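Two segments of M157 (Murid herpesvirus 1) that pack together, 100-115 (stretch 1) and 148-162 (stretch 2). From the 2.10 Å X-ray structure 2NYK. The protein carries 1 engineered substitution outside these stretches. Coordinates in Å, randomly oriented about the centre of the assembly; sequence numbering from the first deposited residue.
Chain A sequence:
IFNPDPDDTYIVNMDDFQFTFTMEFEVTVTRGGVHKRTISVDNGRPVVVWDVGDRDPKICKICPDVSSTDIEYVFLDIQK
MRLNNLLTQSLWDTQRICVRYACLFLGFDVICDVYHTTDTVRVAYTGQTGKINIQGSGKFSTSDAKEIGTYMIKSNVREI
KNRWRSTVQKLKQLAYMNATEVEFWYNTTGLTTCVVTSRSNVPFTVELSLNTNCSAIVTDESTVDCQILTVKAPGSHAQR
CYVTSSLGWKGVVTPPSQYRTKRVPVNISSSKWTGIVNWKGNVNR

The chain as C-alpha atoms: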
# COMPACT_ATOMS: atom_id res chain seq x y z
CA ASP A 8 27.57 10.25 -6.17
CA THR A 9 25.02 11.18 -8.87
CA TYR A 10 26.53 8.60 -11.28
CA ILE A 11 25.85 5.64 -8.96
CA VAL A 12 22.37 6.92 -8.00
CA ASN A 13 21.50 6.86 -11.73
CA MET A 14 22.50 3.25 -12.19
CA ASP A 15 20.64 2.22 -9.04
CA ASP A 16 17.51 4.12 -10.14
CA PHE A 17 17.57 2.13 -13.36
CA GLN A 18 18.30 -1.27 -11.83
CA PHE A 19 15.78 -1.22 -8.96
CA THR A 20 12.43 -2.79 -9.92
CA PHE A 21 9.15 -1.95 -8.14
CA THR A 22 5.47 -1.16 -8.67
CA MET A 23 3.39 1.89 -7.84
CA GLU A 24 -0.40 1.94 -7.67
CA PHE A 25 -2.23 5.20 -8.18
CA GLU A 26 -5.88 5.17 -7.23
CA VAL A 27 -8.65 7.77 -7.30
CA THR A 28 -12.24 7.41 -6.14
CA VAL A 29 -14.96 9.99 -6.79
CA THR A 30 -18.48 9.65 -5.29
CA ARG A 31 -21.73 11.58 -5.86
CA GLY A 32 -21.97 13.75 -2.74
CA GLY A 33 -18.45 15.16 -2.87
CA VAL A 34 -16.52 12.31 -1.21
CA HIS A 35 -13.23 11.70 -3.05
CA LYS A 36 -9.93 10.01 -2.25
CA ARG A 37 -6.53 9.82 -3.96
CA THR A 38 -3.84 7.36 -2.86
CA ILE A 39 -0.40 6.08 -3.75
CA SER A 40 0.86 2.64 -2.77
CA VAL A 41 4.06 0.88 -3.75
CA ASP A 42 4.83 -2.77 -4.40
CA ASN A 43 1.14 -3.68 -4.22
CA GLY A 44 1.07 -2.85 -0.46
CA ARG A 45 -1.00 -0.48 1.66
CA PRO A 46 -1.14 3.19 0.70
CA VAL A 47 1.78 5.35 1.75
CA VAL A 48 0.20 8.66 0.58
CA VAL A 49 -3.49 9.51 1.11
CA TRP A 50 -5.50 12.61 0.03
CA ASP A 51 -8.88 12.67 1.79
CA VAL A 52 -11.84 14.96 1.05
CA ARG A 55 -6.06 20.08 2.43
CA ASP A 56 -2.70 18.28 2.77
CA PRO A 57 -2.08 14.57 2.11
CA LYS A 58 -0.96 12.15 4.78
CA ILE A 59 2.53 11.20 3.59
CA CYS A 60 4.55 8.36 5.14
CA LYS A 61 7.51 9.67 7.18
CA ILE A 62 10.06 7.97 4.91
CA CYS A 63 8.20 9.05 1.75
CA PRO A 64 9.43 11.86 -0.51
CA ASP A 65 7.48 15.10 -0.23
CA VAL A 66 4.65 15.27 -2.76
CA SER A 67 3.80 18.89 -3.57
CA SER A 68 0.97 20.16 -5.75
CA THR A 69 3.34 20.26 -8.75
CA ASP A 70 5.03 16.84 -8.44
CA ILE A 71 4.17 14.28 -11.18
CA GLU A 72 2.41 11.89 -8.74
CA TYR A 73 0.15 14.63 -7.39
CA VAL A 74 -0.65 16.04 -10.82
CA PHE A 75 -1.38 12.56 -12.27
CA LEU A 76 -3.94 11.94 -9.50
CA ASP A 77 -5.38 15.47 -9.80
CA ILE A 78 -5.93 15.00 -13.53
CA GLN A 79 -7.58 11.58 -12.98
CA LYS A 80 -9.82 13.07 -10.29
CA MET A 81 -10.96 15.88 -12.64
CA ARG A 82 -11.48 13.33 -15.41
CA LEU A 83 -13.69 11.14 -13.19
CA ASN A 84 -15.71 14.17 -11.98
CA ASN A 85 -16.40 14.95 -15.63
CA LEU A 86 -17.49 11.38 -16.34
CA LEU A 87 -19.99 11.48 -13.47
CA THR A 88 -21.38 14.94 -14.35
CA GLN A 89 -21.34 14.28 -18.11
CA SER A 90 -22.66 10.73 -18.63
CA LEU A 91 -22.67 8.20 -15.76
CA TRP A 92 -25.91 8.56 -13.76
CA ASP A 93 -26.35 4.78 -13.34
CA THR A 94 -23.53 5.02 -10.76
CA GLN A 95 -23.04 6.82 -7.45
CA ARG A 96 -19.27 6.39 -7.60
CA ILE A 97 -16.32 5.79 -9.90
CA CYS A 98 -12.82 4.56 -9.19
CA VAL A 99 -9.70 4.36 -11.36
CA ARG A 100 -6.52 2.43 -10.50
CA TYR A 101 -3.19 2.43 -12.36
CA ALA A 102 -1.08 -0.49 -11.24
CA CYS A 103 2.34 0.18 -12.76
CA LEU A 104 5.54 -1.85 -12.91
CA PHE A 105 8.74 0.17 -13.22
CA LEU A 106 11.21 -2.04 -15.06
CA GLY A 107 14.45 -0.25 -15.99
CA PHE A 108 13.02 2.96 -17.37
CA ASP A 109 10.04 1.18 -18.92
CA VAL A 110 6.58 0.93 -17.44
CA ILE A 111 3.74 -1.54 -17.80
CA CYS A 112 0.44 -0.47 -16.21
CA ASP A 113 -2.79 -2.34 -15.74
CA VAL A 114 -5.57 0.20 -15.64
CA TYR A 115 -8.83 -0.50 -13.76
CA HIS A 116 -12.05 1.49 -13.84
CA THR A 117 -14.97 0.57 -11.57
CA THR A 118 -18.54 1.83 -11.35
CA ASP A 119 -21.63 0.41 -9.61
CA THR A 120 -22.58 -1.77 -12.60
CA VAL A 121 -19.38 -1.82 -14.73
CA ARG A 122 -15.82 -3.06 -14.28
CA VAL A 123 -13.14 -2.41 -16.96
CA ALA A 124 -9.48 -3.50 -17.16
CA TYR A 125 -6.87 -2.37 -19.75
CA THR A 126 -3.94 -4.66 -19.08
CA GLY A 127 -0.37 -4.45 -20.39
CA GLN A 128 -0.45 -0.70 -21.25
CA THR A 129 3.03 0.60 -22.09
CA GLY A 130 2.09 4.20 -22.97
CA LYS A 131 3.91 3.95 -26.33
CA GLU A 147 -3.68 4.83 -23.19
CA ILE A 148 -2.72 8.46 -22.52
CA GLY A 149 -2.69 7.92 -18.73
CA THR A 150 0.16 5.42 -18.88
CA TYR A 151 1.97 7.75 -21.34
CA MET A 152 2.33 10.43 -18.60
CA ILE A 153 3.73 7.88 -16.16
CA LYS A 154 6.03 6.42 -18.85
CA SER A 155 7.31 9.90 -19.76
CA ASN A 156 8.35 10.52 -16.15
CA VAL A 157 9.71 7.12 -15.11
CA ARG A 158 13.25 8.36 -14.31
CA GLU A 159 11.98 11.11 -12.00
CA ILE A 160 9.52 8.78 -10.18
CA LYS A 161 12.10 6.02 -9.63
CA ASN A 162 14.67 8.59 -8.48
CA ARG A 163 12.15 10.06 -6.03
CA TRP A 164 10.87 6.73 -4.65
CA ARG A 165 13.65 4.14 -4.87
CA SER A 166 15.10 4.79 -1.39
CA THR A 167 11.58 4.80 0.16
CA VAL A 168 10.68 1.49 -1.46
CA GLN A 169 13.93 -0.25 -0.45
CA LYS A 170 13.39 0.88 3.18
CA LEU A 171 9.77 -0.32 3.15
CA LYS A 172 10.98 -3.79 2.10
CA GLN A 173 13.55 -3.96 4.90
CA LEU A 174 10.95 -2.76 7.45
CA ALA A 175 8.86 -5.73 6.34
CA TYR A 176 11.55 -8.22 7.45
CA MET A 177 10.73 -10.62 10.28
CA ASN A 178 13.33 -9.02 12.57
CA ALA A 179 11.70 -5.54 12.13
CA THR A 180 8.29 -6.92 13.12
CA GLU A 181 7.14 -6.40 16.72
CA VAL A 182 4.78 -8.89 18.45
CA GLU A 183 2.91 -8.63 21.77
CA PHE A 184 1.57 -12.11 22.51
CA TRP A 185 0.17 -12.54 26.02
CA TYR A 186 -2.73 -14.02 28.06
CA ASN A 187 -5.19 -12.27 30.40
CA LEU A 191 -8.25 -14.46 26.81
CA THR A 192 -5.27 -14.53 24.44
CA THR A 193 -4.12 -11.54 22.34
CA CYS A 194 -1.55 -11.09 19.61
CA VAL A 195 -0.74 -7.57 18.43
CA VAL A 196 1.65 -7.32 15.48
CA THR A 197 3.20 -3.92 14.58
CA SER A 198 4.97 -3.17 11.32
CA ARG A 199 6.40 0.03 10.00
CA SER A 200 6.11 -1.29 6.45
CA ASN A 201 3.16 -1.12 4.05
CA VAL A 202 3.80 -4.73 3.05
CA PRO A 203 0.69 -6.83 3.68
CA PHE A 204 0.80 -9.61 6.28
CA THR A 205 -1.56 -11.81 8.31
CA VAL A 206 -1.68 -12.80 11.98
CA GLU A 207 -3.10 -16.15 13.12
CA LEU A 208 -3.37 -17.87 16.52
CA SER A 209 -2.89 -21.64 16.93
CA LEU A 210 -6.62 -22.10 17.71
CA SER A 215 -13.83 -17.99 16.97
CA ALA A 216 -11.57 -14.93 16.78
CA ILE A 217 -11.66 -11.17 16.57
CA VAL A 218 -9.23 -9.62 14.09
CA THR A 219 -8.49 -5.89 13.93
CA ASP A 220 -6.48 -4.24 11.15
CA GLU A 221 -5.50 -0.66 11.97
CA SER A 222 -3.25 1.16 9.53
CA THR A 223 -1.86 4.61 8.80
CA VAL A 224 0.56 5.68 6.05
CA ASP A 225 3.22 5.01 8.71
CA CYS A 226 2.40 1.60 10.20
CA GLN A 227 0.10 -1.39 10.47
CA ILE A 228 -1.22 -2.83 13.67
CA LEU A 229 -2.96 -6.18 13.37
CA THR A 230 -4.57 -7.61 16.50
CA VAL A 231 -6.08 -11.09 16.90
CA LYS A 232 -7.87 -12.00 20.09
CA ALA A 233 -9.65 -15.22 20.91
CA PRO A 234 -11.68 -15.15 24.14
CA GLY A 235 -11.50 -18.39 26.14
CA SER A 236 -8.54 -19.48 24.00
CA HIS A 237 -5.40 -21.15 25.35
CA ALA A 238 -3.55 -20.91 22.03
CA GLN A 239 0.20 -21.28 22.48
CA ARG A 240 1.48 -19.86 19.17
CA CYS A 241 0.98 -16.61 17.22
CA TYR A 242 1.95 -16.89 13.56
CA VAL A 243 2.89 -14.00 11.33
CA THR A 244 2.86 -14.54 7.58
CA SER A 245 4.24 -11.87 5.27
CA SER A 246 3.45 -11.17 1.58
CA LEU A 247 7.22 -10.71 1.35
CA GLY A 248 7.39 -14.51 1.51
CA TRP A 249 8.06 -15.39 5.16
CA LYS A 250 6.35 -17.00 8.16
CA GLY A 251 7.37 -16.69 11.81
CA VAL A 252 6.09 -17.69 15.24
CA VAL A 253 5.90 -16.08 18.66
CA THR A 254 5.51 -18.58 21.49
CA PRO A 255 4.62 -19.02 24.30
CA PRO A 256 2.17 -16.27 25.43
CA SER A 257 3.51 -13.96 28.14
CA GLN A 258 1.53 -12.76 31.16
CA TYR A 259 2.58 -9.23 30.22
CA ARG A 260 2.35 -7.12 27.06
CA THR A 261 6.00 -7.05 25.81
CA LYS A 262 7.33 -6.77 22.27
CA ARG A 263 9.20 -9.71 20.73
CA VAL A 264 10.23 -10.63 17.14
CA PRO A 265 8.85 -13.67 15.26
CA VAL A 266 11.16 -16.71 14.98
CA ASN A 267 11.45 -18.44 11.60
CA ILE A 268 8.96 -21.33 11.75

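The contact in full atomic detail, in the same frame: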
# COMPACT_ATOMS: atom_id res chain seq x y z
N ARG A 100 -7.77 2.90 -11.09
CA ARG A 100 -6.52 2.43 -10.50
C ARG A 100 -5.47 2.10 -11.55
O ARG A 100 -5.72 1.28 -12.43
CB ARG A 100 -6.79 1.17 -9.65
CG ARG A 100 -5.56 0.62 -8.91
CD ARG A 100 -5.95 -0.72 -8.21
NE ARG A 100 -4.81 -1.37 -7.54
CZ ARG A 100 -4.24 -0.94 -6.40
NH1 ARG A 100 -4.69 0.15 -5.79
NH2 ARG A 100 -3.22 -1.60 -5.87
N TYR A 101 -4.30 2.74 -11.46
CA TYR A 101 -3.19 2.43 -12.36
C TYR A 101 -2.21 1.63 -11.54
O TYR A 101 -1.65 2.14 -10.55
CB TYR A 101 -2.51 3.70 -12.86
CG TYR A 101 -3.28 4.44 -13.95
CD1 TYR A 101 -4.47 5.10 -13.68
CD2 TYR A 101 -2.81 4.44 -15.27
CE1 TYR A 101 -5.19 5.75 -14.68
CE2 TYR A 101 -3.52 5.11 -16.29
CZ TYR A 101 -4.70 5.75 -15.98
OH TYR A 101 -5.40 6.40 -16.97
N ALA A 102 -2.02 0.38 -11.92
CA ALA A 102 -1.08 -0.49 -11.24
C ALA A 102 0.10 -0.64 -12.19
O ALA A 102 0.01 -1.34 -13.23
CB ALA A 102 -1.74 -1.83 -10.94
N CYS A 103 1.20 0.03 -11.85
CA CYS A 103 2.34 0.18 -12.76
C CYS A 103 3.61 -0.52 -12.27
O CYS A 103 3.98 -0.39 -11.10
CB CYS A 103 2.63 1.66 -12.99
SG CYS A 103 1.25 2.58 -13.66
N LEU A 104 4.27 -1.23 -13.18
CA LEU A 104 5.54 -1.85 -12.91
C LEU A 104 6.63 -1.02 -13.54
O LEU A 104 6.59 -0.75 -14.74
CB LEU A 104 5.57 -3.26 -13.52
CG LEU A 104 6.90 -4.04 -13.57
CD1 LEU A 104 7.45 -4.36 -12.17
CD2 LEU A 104 6.71 -5.34 -14.37
N PHE A 105 7.61 -0.62 -12.74
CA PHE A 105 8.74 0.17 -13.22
C PHE A 105 9.92 -0.75 -13.43
O PHE A 105 10.59 -1.12 -12.48
CB PHE A 105 9.08 1.30 -12.25
CG PHE A 105 8.00 2.32 -12.09
CD1 PHE A 105 7.69 3.18 -13.12
CD2 PHE A 105 7.26 2.40 -10.93
CE1 PHE A 105 6.67 4.12 -13.00
CE2 PHE A 105 6.23 3.34 -10.80
CZ PHE A 105 5.94 4.20 -11.83
N LEU A 106 10.15 -1.12 -14.69
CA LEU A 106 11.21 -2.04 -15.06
C LEU A 106 12.26 -1.30 -15.91
O LEU A 106 11.97 -0.86 -17.03
CB LEU A 106 10.63 -3.23 -15.84
CG LEU A 106 11.56 -4.40 -16.17
CD1 LEU A 106 12.21 -4.97 -14.91
CD2 LEU A 106 10.81 -5.50 -16.93
N GLY A 107 13.47 -1.14 -15.37
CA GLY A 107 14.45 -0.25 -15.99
C GLY A 107 13.83 1.12 -16.03
O GLY A 107 13.37 1.63 -14.99
N PHE A 108 13.77 1.71 -17.21
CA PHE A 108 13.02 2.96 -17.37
C PHE A 108 11.76 2.77 -18.21
O PHE A 108 11.25 3.72 -18.81
CB PHE A 108 13.92 4.07 -17.95
CG PHE A 108 14.97 4.59 -16.97
CD1 PHE A 108 14.76 4.53 -15.59
CD2 PHE A 108 16.14 5.17 -17.44
CE1 PHE A 108 15.72 5.04 -14.70
CE2 PHE A 108 17.10 5.67 -16.57
CZ PHE A 108 16.89 5.60 -15.20
N ASP A 109 11.29 1.53 -18.26
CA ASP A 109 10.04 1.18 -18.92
C ASP A 109 8.97 1.02 -17.87
O ASP A 109 9.27 0.89 -16.68
CB ASP A 109 10.16 -0.13 -19.68
CG ASP A 109 10.92 0.01 -20.98
OD1 ASP A 109 10.59 0.93 -21.77
OD2 ASP A 109 11.86 -0.78 -21.21
N VAL A 110 7.72 1.06 -18.32
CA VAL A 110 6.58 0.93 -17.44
C VAL A 110 5.51 0.13 -18.14
O VAL A 110 5.27 0.32 -19.33
CB VAL A 110 5.99 2.30 -17.05
CG1 VAL A 110 4.84 2.13 -16.09
CG2 VAL A 110 7.05 3.13 -16.37
N ILE A 111 4.91 -0.78 -17.38
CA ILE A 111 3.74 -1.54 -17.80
C ILE A 111 2.66 -1.30 -16.75
O ILE A 111 2.87 -1.60 -15.58
CB ILE A 111 4.09 -3.04 -17.90
CG1 ILE A 111 5.32 -3.23 -18.80
CG2 ILE A 111 2.91 -3.82 -18.46
CD1 ILE A 111 5.88 -4.64 -18.86
N CYS A 112 1.54 -0.72 -17.16
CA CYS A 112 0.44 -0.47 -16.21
C CYS A 112 -0.80 -1.24 -16.59
O CYS A 112 -1.15 -1.34 -17.76
CB CYS A 112 0.08 1.03 -16.11
SG CYS A 112 1.43 2.18 -15.69
N ASP A 113 -1.46 -1.78 -15.57
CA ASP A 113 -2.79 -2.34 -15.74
C ASP A 113 -3.69 -1.26 -15.22
O ASP A 113 -3.46 -0.73 -14.14
CB ASP A 113 -2.96 -3.62 -14.95
CG ASP A 113 -1.99 -4.73 -15.38
OD1 ASP A 113 -1.74 -4.90 -16.59
OD2 ASP A 113 -1.48 -5.43 -14.48
N VAL A 114 -4.70 -0.91 -16.00
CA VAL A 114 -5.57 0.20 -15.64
C VAL A 114 -6.99 -0.30 -15.35
O VAL A 114 -7.61 -0.93 -16.20
CB VAL A 114 -5.59 1.26 -16.76
CG1 VAL A 114 -6.45 2.45 -16.34
CG2 VAL A 114 -4.14 1.69 -17.12
N TYR A 115 -7.51 -0.00 -14.16
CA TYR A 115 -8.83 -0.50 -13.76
C TYR A 115 -9.77 0.65 -13.51
O TYR A 115 -9.42 1.62 -12.84
CB TYR A 115 -8.71 -1.33 -12.48
CG TYR A 115 -7.73 -2.45 -12.59
CD1 TYR A 115 -8.10 -3.68 -13.14
CD2 TYR A 115 -6.41 -2.31 -12.14
CE1 TYR A 115 -7.19 -4.74 -13.25
CE2 TYR A 115 -5.49 -3.37 -12.24
CZ TYR A 115 -5.89 -4.58 -12.81
OH TYR A 115 -5.01 -5.64 -12.91
N ILE A 148 -3.43 7.22 -22.80
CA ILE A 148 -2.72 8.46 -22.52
C ILE A 148 -2.20 8.46 -21.09
O ILE A 148 -1.06 8.90 -20.85
CB ILE A 148 -3.63 9.70 -22.75
CG1 ILE A 148 -4.36 9.61 -24.10
CG2 ILE A 148 -2.81 11.00 -22.68
CD1 ILE A 148 -5.66 8.79 -24.06
N GLY A 149 -3.03 7.97 -20.16
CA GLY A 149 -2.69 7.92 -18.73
C GLY A 149 -1.32 7.32 -18.52
O GLY A 149 -0.45 7.95 -17.93
N THR A 150 -1.13 6.10 -19.02
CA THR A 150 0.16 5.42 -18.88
C THR A 150 1.30 6.21 -19.54
O THR A 150 2.45 6.18 -19.06
CB THR A 150 0.08 3.98 -19.45
OG1 THR A 150 -0.93 3.24 -18.73
CG2 THR A 150 1.43 3.26 -19.34
N TYR A 151 0.99 6.91 -20.64
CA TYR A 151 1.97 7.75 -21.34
C TYR A 151 2.65 8.75 -20.38
O TYR A 151 3.86 8.84 -20.35
CB TYR A 151 1.33 8.47 -22.54
CG TYR A 151 2.14 9.65 -23.03
CD1 TYR A 151 3.27 9.46 -23.85
CD2 TYR A 151 1.81 10.95 -22.65
CE1 TYR A 151 4.04 10.55 -24.29
CE2 TYR A 151 2.58 12.05 -23.08
CZ TYR A 151 3.68 11.84 -23.90
OH TYR A 151 4.42 12.94 -24.31
N MET A 152 1.85 9.47 -19.59
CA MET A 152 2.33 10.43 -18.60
C MET A 152 3.26 9.78 -17.58
O MET A 152 4.29 10.34 -17.22
CB MET A 152 1.17 11.14 -17.90
CG MET A 152 1.62 12.13 -16.79
SD MET A 152 0.35 13.26 -16.16
CE MET A 152 0.66 14.74 -17.10
N ILE A 153 2.87 8.62 -17.07
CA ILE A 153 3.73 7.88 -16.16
C ILE A 153 5.04 7.46 -16.86
O ILE A 153 6.14 7.70 -16.35
CB ILE A 153 2.97 6.65 -15.58
CG1 ILE A 153 1.79 7.14 -14.71
CG2 ILE A 153 3.93 5.76 -14.78
CD1 ILE A 153 0.76 6.08 -14.51
N LYS A 154 4.90 6.85 -18.04
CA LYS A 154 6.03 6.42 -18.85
C LYS A 154 7.02 7.57 -19.08
O LYS A 154 8.23 7.41 -18.90
CB LYS A 154 5.54 5.86 -20.20
CG LYS A 154 6.66 5.52 -21.19
CD LYS A 154 7.61 4.47 -20.61
CE LYS A 154 8.88 4.32 -21.47
NZ LYS A 154 8.58 3.60 -22.75
N SER A 155 6.49 8.73 -19.46
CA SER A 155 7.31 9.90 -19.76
C SER A 155 8.09 10.44 -18.56
O SER A 155 8.99 11.25 -18.74
CB SER A 155 6.44 11.00 -20.33
OG SER A 155 5.70 10.50 -21.42
N ASN A 156 7.75 9.99 -17.36
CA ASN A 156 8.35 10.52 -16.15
C ASN A 156 8.95 9.43 -15.27
O ASN A 156 9.18 9.64 -14.09
CB ASN A 156 7.31 11.34 -15.37
CG ASN A 156 6.84 12.56 -16.15
OD1 ASN A 156 7.57 13.53 -16.29
ND2 ASN A 156 5.63 12.48 -16.72
N VAL A 157 9.21 8.27 -15.86
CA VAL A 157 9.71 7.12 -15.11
C VAL A 157 10.98 7.45 -14.31
O VAL A 157 11.04 7.20 -13.10
CB VAL A 157 9.96 5.91 -16.05
CG1 VAL A 157 10.54 4.71 -15.27
CG2 VAL A 157 8.67 5.50 -16.68
N ARG A 158 11.98 8.02 -14.99
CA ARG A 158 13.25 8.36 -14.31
C ARG A 158 13.06 9.19 -13.04
O ARG A 158 13.65 8.90 -12.01
CB ARG A 158 14.20 9.12 -15.24
CG ARG A 158 14.78 8.30 -16.39
CD ARG A 158 15.61 9.23 -17.32
NE ARG A 158 16.31 8.51 -18.39
CZ ARG A 158 15.73 8.04 -19.50
NH1 ARG A 158 14.42 8.21 -19.68
NH2 ARG A 158 16.46 7.41 -20.43
N GLU A 159 12.23 10.24 -13.14
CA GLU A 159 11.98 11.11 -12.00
C GLU A 159 11.30 10.34 -10.86
O GLU A 159 11.69 10.48 -9.70
CB GLU A 159 11.14 12.33 -12.41
CG GLU A 159 11.16 13.41 -11.37
CD GLU A 159 10.23 14.57 -11.68
OE1 GLU A 159 9.89 14.81 -12.88
OE2 GLU A 159 9.84 15.25 -10.70
N ILE A 160 10.27 9.56 -11.19
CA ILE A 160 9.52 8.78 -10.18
C ILE A 160 10.42 7.78 -9.45
O ILE A 160 10.44 7.75 -8.22
CB ILE A 160 8.29 8.07 -10.80
CG1 ILE A 160 7.31 9.12 -11.41
CG2 ILE A 160 7.55 7.28 -9.74
CD1 ILE A 160 6.23 8.51 -12.36
N LYS A 161 11.16 6.98 -10.21
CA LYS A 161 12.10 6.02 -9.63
C LYS A 161 13.15 6.70 -8.77
O LYS A 161 13.42 6.26 -7.66
CB LYS A 161 12.77 5.20 -10.75
CG LYS A 161 11.80 4.30 -11.54
CD LYS A 161 12.54 3.24 -12.37
CE LYS A 161 12.89 2.00 -11.53
NZ LYS A 161 13.77 1.08 -12.33
N ASN A 162 13.68 7.82 -9.25
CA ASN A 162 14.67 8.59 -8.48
C ASN A 162 14.10 9.08 -7.15
O ASN A 162 14.74 8.98 -6.11
CB ASN A 162 15.23 9.76 -9.31
CG ASN A 162 16.17 10.65 -8.50
OD1 ASN A 162 15.75 11.70 -8.00
ND2 ASN A 162 17.43 10.24 -8.37
O HOH W 1 14.12 -1.81 -12.73

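A β-hairpin often packs against a helix by offering one face of apolar side chains, leaving polar anchoring to the turn. In M157, residues 100–115 form such a hairpin, its strands joined by a type II' turn from Leu 106 to Asp 109, and residues 148–162 supply two helical segments that cover one face. The contact buries 816 Å², both sides summed. Alternation along the strands sorts the residues: Tyr 101, Cys 103, Phe 105, Val 110, Cys 112 and Val 114 point toward the helices, whereas Ile 111 and Asp 113 point away.

Phe 108, in the turn, has the largest area covered by the other stretch. Its CA-to-CB bond points sideways, but with chi1 in the m well the ring comes nearer the second helix. There Arg 158 lies over one face: its CG sits 3.4 Å from the centroid of the Phe 108 ring, 8° off the normal, a CH-π contact. From CG the arginine runs outward past the ring's CD2 side, where its guanidinium presents a face to CD2 of Phe 108. A long aliphatic stem with a flat end suits a partly exposed aromatic. Lys 161 CD meets the ring edge, 4.1 Å from Phe 108 CD1.

Phe 105 fills the buried interior, among Ile 153, Val 157, Ile 160 and Lys 161. Ile 153 CG2 lies at the ring edge, 3.7 Å from Phe 105 CE1, and Val 157 CG1 is 3.9 Å from Phe 105 CD1. Ile 153 also reaches the Cys 103–Cys 112 disulfide, which cross-links the two strands; its CD1 is 3.6 Å from Cys 103 SG.

Lys 161 shows how a buried lysine can keep its amine hydrogen-bonded. Its methylenes pack beside both phenylalanines, with CE 3.9 Å from Phe 105 CB, while NZ donates a 2.7 Å hydrogen bond to Gly 107 O. A water accepts hydrogen bonds from Lys 161 NZ (2.9 Å) and Gly 107 N (2.8 Å), so the amine holds Gly 107 O directly and Gly 107 N through the water. The positive phi of Gly 107, 59°, itself favours glycine.

At the margin, Lys 154 NZ forms a salt bridge with Asp 109 OD1, though at 3.5 Å its hydrogen bond is weak. At the far end Tyr 101 OH lies 3.6 Å from Gly 149 CA; a β-carbon on Gly 149 would fall 2.1 Å from that hydroxyl, so the bare backbone makes room for the tyrosine.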